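Local atomic coordinates of cystathionine gamma-synthase (Xanthomonas oryzae pv. oryzae KACC 10331, PDB entry 6LD7), a protein that is a pyridoxal 5'-phosphate-dependent enzyme of methionine biosynthesis that probably makes cystathionine. Residues Ala272-Leu276 with Leu383-Arg388. The protein carries 1 engineered substitution. Sequence-based numbering, arbitrary orientation.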
loop_
_atom_site.group_PDB
_atom_site.type_symbol
_atom_site.label_atom_id
_atom_site.label_comp_id
_atom_site.label_asym_id
_atom_site.label_seq_id
_atom_site.Cartn_x
_atom_site.Cartn_y
_atom_site.Cartn_z
ATOM N N ALA C 272 7.596 -6.907 35.022
ATOM C CA ALA C 272 8.533 -8.027 35.278
ATOM C C ALA C 272 9.974 -7.551 35.118
ATOM O O ALA C 272 10.781 -7.927 35.897
ATOM C CB ALA C 272 8.213 -9.161 34.384
ATOM N N ILE C 273 10.272 -6.642 34.179
ATOM C CA ILE C 273 11.661 -6.308 33.911
ATOM C C ILE C 273 12.091 -5.403 35.034
ATOM O O ILE C 273 13.272 -5.492 35.490
ATOM C CB ILE C 273 11.820 -5.704 32.500
ATOM C CG1 ILE C 273 11.713 -6.836 31.484
ATOM C CG2 ILE C 273 13.121 -4.976 32.378
ATOM C CD1 ILE C 273 11.432 -6.417 30.074
ATOM N N ALA C 274 11.232 -4.495 35.434
ATOM C CA ALA C 274 11.540 -3.567 36.559
ATOM C C ALA C 274 11.827 -4.373 37.835
ATOM O O ALA C 274 12.783 -4.035 38.549
ATOM C CB ALA C 274 10.412 -2.581 36.782
ATOM N N GLU C 275 11.037 -5.388 38.136
ATOM C CA GLU C 275 11.375 -6.319 39.246
ATOM C C GLU C 275 12.802 -6.899 39.067
ATOM O O GLU C 275 13.467 -7.059 40.078
ATOM C CB GLU C 275 10.424 -7.523 39.339
ATOM C CG GLU C 275 9.255 -7.350 40.264
ATOM C CD GLU C 275 9.276 -8.237 41.497
ATOM O OE1 GLU C 275 10.311 -8.256 42.158
ATOM O OE2 GLU C 275 8.247 -8.942 41.770
ATOM N N LEU C 276 13.221 -7.393 37.892
ATOM C CA LEU C 276 14.587 -8.000 37.776
ATOM C C LEU C 276 15.640 -6.903 38.014
ATOM O O LEU C 276 16.620 -7.130 38.711
ATOM C CB LEU C 276 14.753 -8.568 36.379
ATOM C CG LEU C 276 16.184 -8.936 35.995
ATOM C CD1 LEU C 276 16.545 -10.284 36.674
ATOM C CD2 LEU C 276 16.325 -9.046 34.481
ATOM N N LEU C 383 12.451 -12.091 27.283
ATOM C CA LEU C 383 13.079 -10.792 27.600
ATOM C C LEU C 383 13.906 -10.913 28.868
ATOM O O LEU C 383 15.000 -10.351 28.893
ATOM C CB LEU C 383 12.028 -9.694 27.752
ATOM C CG LEU C 383 11.185 -9.503 26.506
ATOM C CD1 LEU C 383 10.265 -8.300 26.668
ATOM C CD2 LEU C 383 12.091 -9.336 25.262
ATOM N N LEU C 384 13.432 -11.637 29.884
ATOM C CA LEU C 384 14.204 -11.763 31.162
ATOM C C LEU C 384 15.477 -12.622 30.986
ATOM O O LEU C 384 16.548 -12.247 31.486
ATOM C CB LEU C 384 13.322 -12.367 32.238
ATOM C CG LEU C 384 12.146 -11.527 32.712
ATOM C CD1 LEU C 384 11.270 -12.384 33.606
ATOM C CD2 LEU C 384 12.611 -10.321 33.469
ATOM N N ILE C 385 15.413 -13.684 30.223
ATOM C CA ILE C 385 16.626 -14.509 29.924
ATOM C C ILE C 385 17.655 -13.628 29.196
ATOM O O ILE C 385 18.847 -13.552 29.611
ATOM C CB ILE C 385 16.203 -15.707 29.065
ATOM C CG1 ILE C 385 15.417 -16.736 29.903
ATOM C CG2 ILE C 385 17.429 -16.308 28.361
ATOM C CD1 ILE C 385 14.708 -17.772 29.000
ATOM N N ASP C 386 17.194 -12.862 28.210
ATOM C CA ASP C 386 18.085 -11.939 27.459
ATOM C C ASP C 386 18.723 -10.911 28.389
ATOM O O ASP C 386 19.979 -10.732 28.287
ATOM C CB ASP C 386 17.319 -11.270 26.323
ATOM C CG ASP C 386 18.134 -10.929 25.071
ATOM O OD1 ASP C 386 19.160 -11.629 24.783
ATOM O OD2 ASP C 386 17.701 -9.968 24.359
ATOM N N LEU C 387 17.956 -10.266 29.274
ATOM C CA LEU C 387 18.560 -9.252 30.179
ATOM C C LEU C 387 19.506 -9.880 31.217
ATOM O O LEU C 387 20.607 -9.273 31.517
ATOM C CB LEU C 387 17.482 -8.420 30.855
ATOM C CG LEU C 387 16.637 -7.571 29.919
ATOM C CD1 LEU C 387 15.423 -7.060 30.648
ATOM C CD2 LEU C 387 17.428 -6.417 29.322
ATOM N N ARG C 388 19.105 -10.986 31.846
ATOM C CA ARG C 388 20.054 -11.711 32.725
ATOM C C ARG C 388 21.352 -12.005 31.983
ATOM O O ARG C 388 22.375 -11.895 32.591
ATOM C CB ARG C 388 19.512 -13.058 33.205
ATOM C CG ARG C 388 18.428 -12.912 34.256
ATOM C CD ARG C 388 18.142 -14.297 34.866
ATOM N NE ARG C 388 16.819 -14.088 35.311
ATOM C CZ ARG C 388 15.694 -14.546 34.755
ATOM N NH1 ARG C 388 15.653 -15.436 33.785
ATOM N NH2 ARG C 388 14.587 -14.110 35.281
#
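Ile273 and Leu276 on one helix face Leu384 and Leu387 on another, the segments 272-276 and 383-388 running in roughly the same direction, their axes coming within 10.5 Å and crossing at -27°. No hydrogen bond joins them, and apolar side chains fill the interval. The closest approach is made by the two branches of Ile273: its CG2 lies 3.6 Å from Leu387 CD1, and its CG1 3.8 Å from the same methyl, the two side chains meeting at about a right angle. With CG1 anti to the carbonyl carbon (chi1 -75°), the longer branch carries CD1 on to Leu383, 4.1 Å from that residue's CB. A beta-branched residue suits this place because the fork at CB lets both branches bear on one Leu387 methyl while CD1 still reaches Leu383. Leu276 extends its CG anti to the backbone N (chi1 167°), directing its methyls to the second helix: CD2 packs 3.9 Å from Leu387 CB, while CD1 lies 4.0 Å from Arg388 CG. The long arginine fits this more exposed border, where CG and NE both lie against that methyl and the guanidinium meets it obliquely. Leu384 and Leu276 lie alongside each other, pointing opposite ways, with Leu384 CD2 4.0 Å from Leu276 CB and also near the carbonyl oxygen of Ala272. Ala272 points toward the second helix, where a lone CB fits beside the Leu384 methyls. Ile273 also touches Met311 of strand 310-315, so helices 259-277 and 380-396 meet beside the smaller mixed sheet, in the C-terminal domain expected of a fold type I PLP enzyme. The contact between the segments thus rests on hydrocarbon packing, without directional bonds.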